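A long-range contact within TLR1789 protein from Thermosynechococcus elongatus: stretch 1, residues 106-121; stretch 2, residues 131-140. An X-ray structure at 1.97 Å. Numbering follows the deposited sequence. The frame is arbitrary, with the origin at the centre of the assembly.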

# COMPACT_ATOMS: atom_id res chain seq x y z
N THR A 106 19.97 -4.51 -0.67
CA THR A 106 19.08 -5.32 0.11
C THR A 106 17.75 -4.55 0.23
O THR A 106 17.74 -3.33 0.48
CB THR A 106 19.63 -5.40 1.55
OG1 THR A 106 20.87 -6.09 1.49
CG2 THR A 106 18.65 -6.18 2.50
N LEU A 107 16.65 -5.26 0.07
CA LEU A 107 15.33 -4.62 0.19
C LEU A 107 15.13 -4.24 1.66
O LEU A 107 15.46 -5.02 2.58
CB LEU A 107 14.28 -5.64 -0.24
CG LEU A 107 12.83 -5.34 0.20
CD1 LEU A 107 12.22 -4.19 -0.60
CD2 LEU A 107 12.13 -6.61 -0.04
N ASN A 108 14.58 -3.05 1.88
CA ASN A 108 14.22 -2.56 3.18
C ASN A 108 12.70 -2.31 3.17
O ASN A 108 12.19 -1.56 2.33
CB ASN A 108 15.02 -1.30 3.56
CG ASN A 108 14.72 -0.86 4.95
OD1 ASN A 108 13.61 -0.37 5.23
ND2 ASN A 108 15.69 -1.04 5.88
N LEU A 109 11.97 -2.96 4.06
CA LEU A 109 10.52 -2.80 4.04
C LEU A 109 10.03 -1.43 4.45
O LEU A 109 8.97 -1.03 4.03
CB LEU A 109 9.82 -3.84 4.88
CG LEU A 109 9.70 -5.27 4.32
CD1 LEU A 109 8.57 -5.98 5.04
CD2 LEU A 109 9.48 -5.46 2.85
N ARG A 110 10.78 -0.68 5.26
CA ARG A 110 10.40 0.73 5.48
C ARG A 110 10.53 1.57 4.19
O ARG A 110 9.65 2.35 3.90
CB ARG A 110 11.28 1.43 6.54
CG ARG A 110 11.42 0.78 7.84
CD ARG A 110 12.35 1.79 8.61
NE ARG A 110 12.60 1.43 9.99
CZ ARG A 110 12.27 2.17 11.05
NH1 ARG A 110 11.69 3.36 10.88
NH2 ARG A 110 12.52 1.70 12.27
N GLU A 111 11.63 1.43 3.46
CA GLU A 111 11.78 2.10 2.17
C GLU A 111 10.72 1.63 1.12
O GLU A 111 10.17 2.45 0.37
CB GLU A 111 13.15 1.86 1.57
CG GLU A 111 14.34 2.31 2.52
CD GLU A 111 15.78 1.98 1.92
OE1 GLU A 111 15.98 2.27 0.72
OE2 GLU A 111 16.70 1.44 2.64
N LEU A 112 10.43 0.35 1.09
CA LEU A 112 9.33 -0.14 0.26
C LEU A 112 8.03 0.52 0.59
O LEU A 112 7.25 0.84 -0.31
CB LEU A 112 9.16 -1.63 0.39
CG LEU A 112 8.22 -2.24 -0.69
CD1 LEU A 112 8.90 -2.35 -2.03
CD2 LEU A 112 7.91 -3.70 -0.27
N GLN A 113 7.71 0.67 1.88
CA GLN A 113 6.49 1.35 2.28
C GLN A 113 6.52 2.85 1.87
O GLN A 113 5.51 3.41 1.48
CB GLN A 113 6.33 1.26 3.81
CG GLN A 113 4.99 1.76 4.33
CD GLN A 113 3.82 1.06 3.64
OE1 GLN A 113 2.85 1.68 3.28
NE2 GLN A 113 3.97 -0.24 3.37
N ALA A 114 7.67 3.49 1.93
CA ALA A 114 7.76 4.86 1.38
C ALA A 114 7.45 4.87 -0.14
O ALA A 114 6.72 5.77 -0.62
CB ALA A 114 9.16 5.45 1.68
N GLY A 115 7.95 3.90 -0.91
CA GLY A 115 7.51 3.82 -2.30
C GLY A 115 6.03 3.55 -2.51
O GLY A 115 5.42 4.04 -3.45
N ILE A 116 5.45 2.69 -1.68
CA ILE A 116 4.03 2.41 -1.73
C ILE A 116 3.30 3.71 -1.47
O ILE A 116 2.34 4.07 -2.20
CB ILE A 116 3.63 1.32 -0.69
CG1 ILE A 116 4.16 -0.04 -1.16
CG2 ILE A 116 2.12 1.30 -0.51
CD1 ILE A 116 3.91 -1.13 -0.15
N GLU A 117 3.82 4.52 -0.53
CA GLU A 117 3.21 5.84 -0.29
C GLU A 117 3.33 6.79 -1.50
O GLU A 117 2.42 7.59 -1.74
CB GLU A 117 3.73 6.55 0.96
CG GLU A 117 3.32 5.88 2.27
CD GLU A 117 1.85 5.27 2.25
OE1 GLU A 117 0.84 5.96 1.88
OE2 GLU A 117 1.70 4.06 2.63
N LYS A 118 4.42 6.70 -2.25
CA LYS A 118 4.53 7.46 -3.50
C LYS A 118 3.49 7.04 -4.51
O LYS A 118 2.97 7.85 -5.31
CB LYS A 118 5.93 7.28 -4.09
CG LYS A 118 6.91 8.31 -3.41
CD LYS A 118 8.32 8.14 -4.00
CE LYS A 118 8.96 6.82 -3.42
NZ LYS A 118 9.99 6.82 -2.29
N ILE A 119 3.20 5.75 -4.55
CA ILE A 119 2.15 5.31 -5.52
C ILE A 119 0.76 5.90 -5.10
O ILE A 119 -0.00 6.41 -5.94
CB ILE A 119 2.11 3.78 -5.59
CG1 ILE A 119 3.30 3.22 -6.35
CG2 ILE A 119 0.77 3.32 -6.21
CD1 ILE A 119 3.40 1.63 -6.12
N ASN A 120 0.43 5.81 -3.83
CA ASN A 120 -0.90 6.28 -3.33
C ASN A 120 -0.99 7.77 -3.50
O ASN A 120 -2.07 8.30 -3.77
CB ASN A 120 -1.09 5.91 -1.86
CG ASN A 120 -1.17 4.39 -1.64
OD1 ASN A 120 -1.46 3.63 -2.58
ND2 ASN A 120 -0.92 3.94 -0.39
N THR A 121 0.16 8.47 -3.39
CA THR A 121 0.19 9.90 -3.65
C THR A 121 0.00 10.18 -5.14
O THR A 121 -0.70 11.11 -5.50
CB THR A 121 1.50 10.58 -3.14
OG1 THR A 121 1.59 10.36 -1.73
CG2 THR A 121 1.49 12.06 -3.40
N GLY A 131 -7.88 5.21 -5.72
CA GLY A 131 -6.78 4.35 -6.09
C GLY A 131 -5.79 4.10 -4.96
O GLY A 131 -5.43 5.05 -4.25
N GLN A 132 -5.28 2.88 -4.79
CA GLN A 132 -4.27 2.71 -3.70
C GLN A 132 -3.70 1.32 -3.91
O GLN A 132 -4.36 0.50 -4.57
CB GLN A 132 -4.92 2.73 -2.31
CG GLN A 132 -5.94 1.57 -2.20
CD GLN A 132 -6.65 1.51 -0.80
OE1 GLN A 132 -6.25 2.17 0.14
NE2 GLN A 132 -7.71 0.72 -0.70
N VAL A 133 -2.55 1.07 -3.28
CA VAL A 133 -1.93 -0.26 -3.19
C VAL A 133 -2.77 -1.04 -2.21
O VAL A 133 -3.23 -0.46 -1.22
CB VAL A 133 -0.47 -0.13 -2.70
CG1 VAL A 133 0.20 -1.49 -2.41
CG2 VAL A 133 0.32 0.58 -3.77
N VAL A 134 -3.01 -2.32 -2.49
CA VAL A 134 -3.78 -3.19 -1.62
C VAL A 134 -3.00 -4.48 -1.34
O VAL A 134 -2.14 -4.94 -2.16
CB VAL A 134 -5.19 -3.59 -2.25
CG1 VAL A 134 -6.06 -2.38 -2.41
CG2 VAL A 134 -5.02 -4.20 -3.60
N GLY A 135 -3.26 -5.05 -0.17
CA GLY A 135 -2.66 -6.34 0.16
C GLY A 135 -1.28 -6.16 0.74
O GLY A 135 -0.82 -5.02 0.99
N THR A 136 -0.60 -7.28 0.94
CA THR A 136 0.73 -7.32 1.48
C THR A 136 1.69 -7.56 0.30
O THR A 136 1.44 -8.47 -0.51
CB THR A 136 0.81 -8.50 2.48
OG1 THR A 136 -0.15 -8.27 3.54
CG2 THR A 136 2.24 -8.60 3.13
N PRO A 137 2.80 -6.76 0.21
CA PRO A 137 3.78 -6.99 -0.85
C PRO A 137 4.27 -8.43 -0.83
O PRO A 137 4.42 -9.00 0.24
CB PRO A 137 4.93 -6.03 -0.47
CG PRO A 137 4.23 -4.93 0.40
CD PRO A 137 3.24 -5.70 1.17
N GLN A 138 4.37 -9.04 -2.00
CA GLN A 138 5.00 -10.32 -2.13
C GLN A 138 6.47 -10.14 -2.51
O GLN A 138 6.79 -9.61 -3.56
CB GLN A 138 4.31 -11.12 -3.22
CG GLN A 138 3.87 -12.37 -2.62
CD GLN A 138 4.62 -13.49 -3.20
OE1 GLN A 138 5.59 -14.02 -2.61
NE2 GLN A 138 4.19 -13.88 -4.42
N VAL A 139 7.33 -10.64 -1.66
CA VAL A 139 8.78 -10.57 -1.85
C VAL A 139 9.29 -11.98 -2.24
O VAL A 139 9.37 -12.87 -1.37
CB VAL A 139 9.46 -10.17 -0.49
CG1 VAL A 139 10.97 -10.10 -0.65
CG2 VAL A 139 8.81 -8.85 0.15
N ASP A 140 9.69 -12.20 -3.49
CA ASP A 140 10.14 -13.55 -3.89
C ASP A 140 11.60 -13.64 -3.57
O ASP A 140 12.28 -12.60 -3.55
CB ASP A 140 9.90 -13.84 -5.35
CG ASP A 140 8.43 -14.19 -5.62
OD1 ASP A 140 7.79 -14.70 -4.65
OD2 ASP A 140 7.91 -13.96 -6.74
O HOH W 1 -1.84 1.41 0.37

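Stretch 1 enters through a short extended segment and becomes a helix from Leu109 onward, held by a regular i to i+4 ladder of backbone hydrogen bonds. Its start is capped by Asn108, whose OD1 accepts from Glu111 N at 3.2 Å and, in a weak bond, from Arg110 N at 2.8 Å. Stretch 2 is extended, with a corner at Gly135 that separates two strand segments. At phi/psi of 85/-173 a CB on that residue would be jammed against the carbonyl O of Val134, so the backbone by itself calls for glycine. The first segment, 132-134, runs at 133° to the helix, its axis coming within 7.3 Å; the second, 136-139, lies farther off, at 11.1 Å and 125°. The backbones therefore come together toward the helix residue Asn120, where its CA is 4.9 Å from Gln132 CA, and spread to 9.1 Å between Leu107 CA and Val139 CA.

At the close end a polar side chain reaches the strand backbone directly, alongside apolar packing around Val133; from there to the wide end the contacts are apolar. Asn120 provides the polar link. Its CA-to-CB bond points sideways, but with chi1 at m the amide comes nearer, and OD1 accepts from Val133 N at 2.9 Å with an N-H...O angle of 158°. The other half of the amide is used as well: ND2 donates to a water at 2.8 Å, and that water O donates to Val133 O, also at 2.8 Å. One side chain thus engages both the NH and the carbonyl of a single strand residue, one directly and one through water.

Val133 also points its side chain toward the helix, and it gives up more surface to the contact than any other residue here, 82 Å². Ile116 and Ile119 receive it: Ile116 CG2 lies 3.7 Å from Val133 CB, and Ile119 CG2 lies 3.7 Å from Val133 CG2. Ile116 also spans the corner in stretch 2, since its CD1 approaches Pro137 CG at 3.9 Å. One turn earlier in the helix, Leu112 CD2 packs 3.8 Å from Pro137 CB. At the wide end, Leu107 CD2 meets Val139 CG1 at 3.7 Å from the segment before the helix, while Leu109 CD2 stands more loosely, 4.4 Å from Val139 CG2.

On stretch 2, Val133, Pro137 and Val139 point toward the helix stretch, whereas Val134, Thr136 and Gln138 point away.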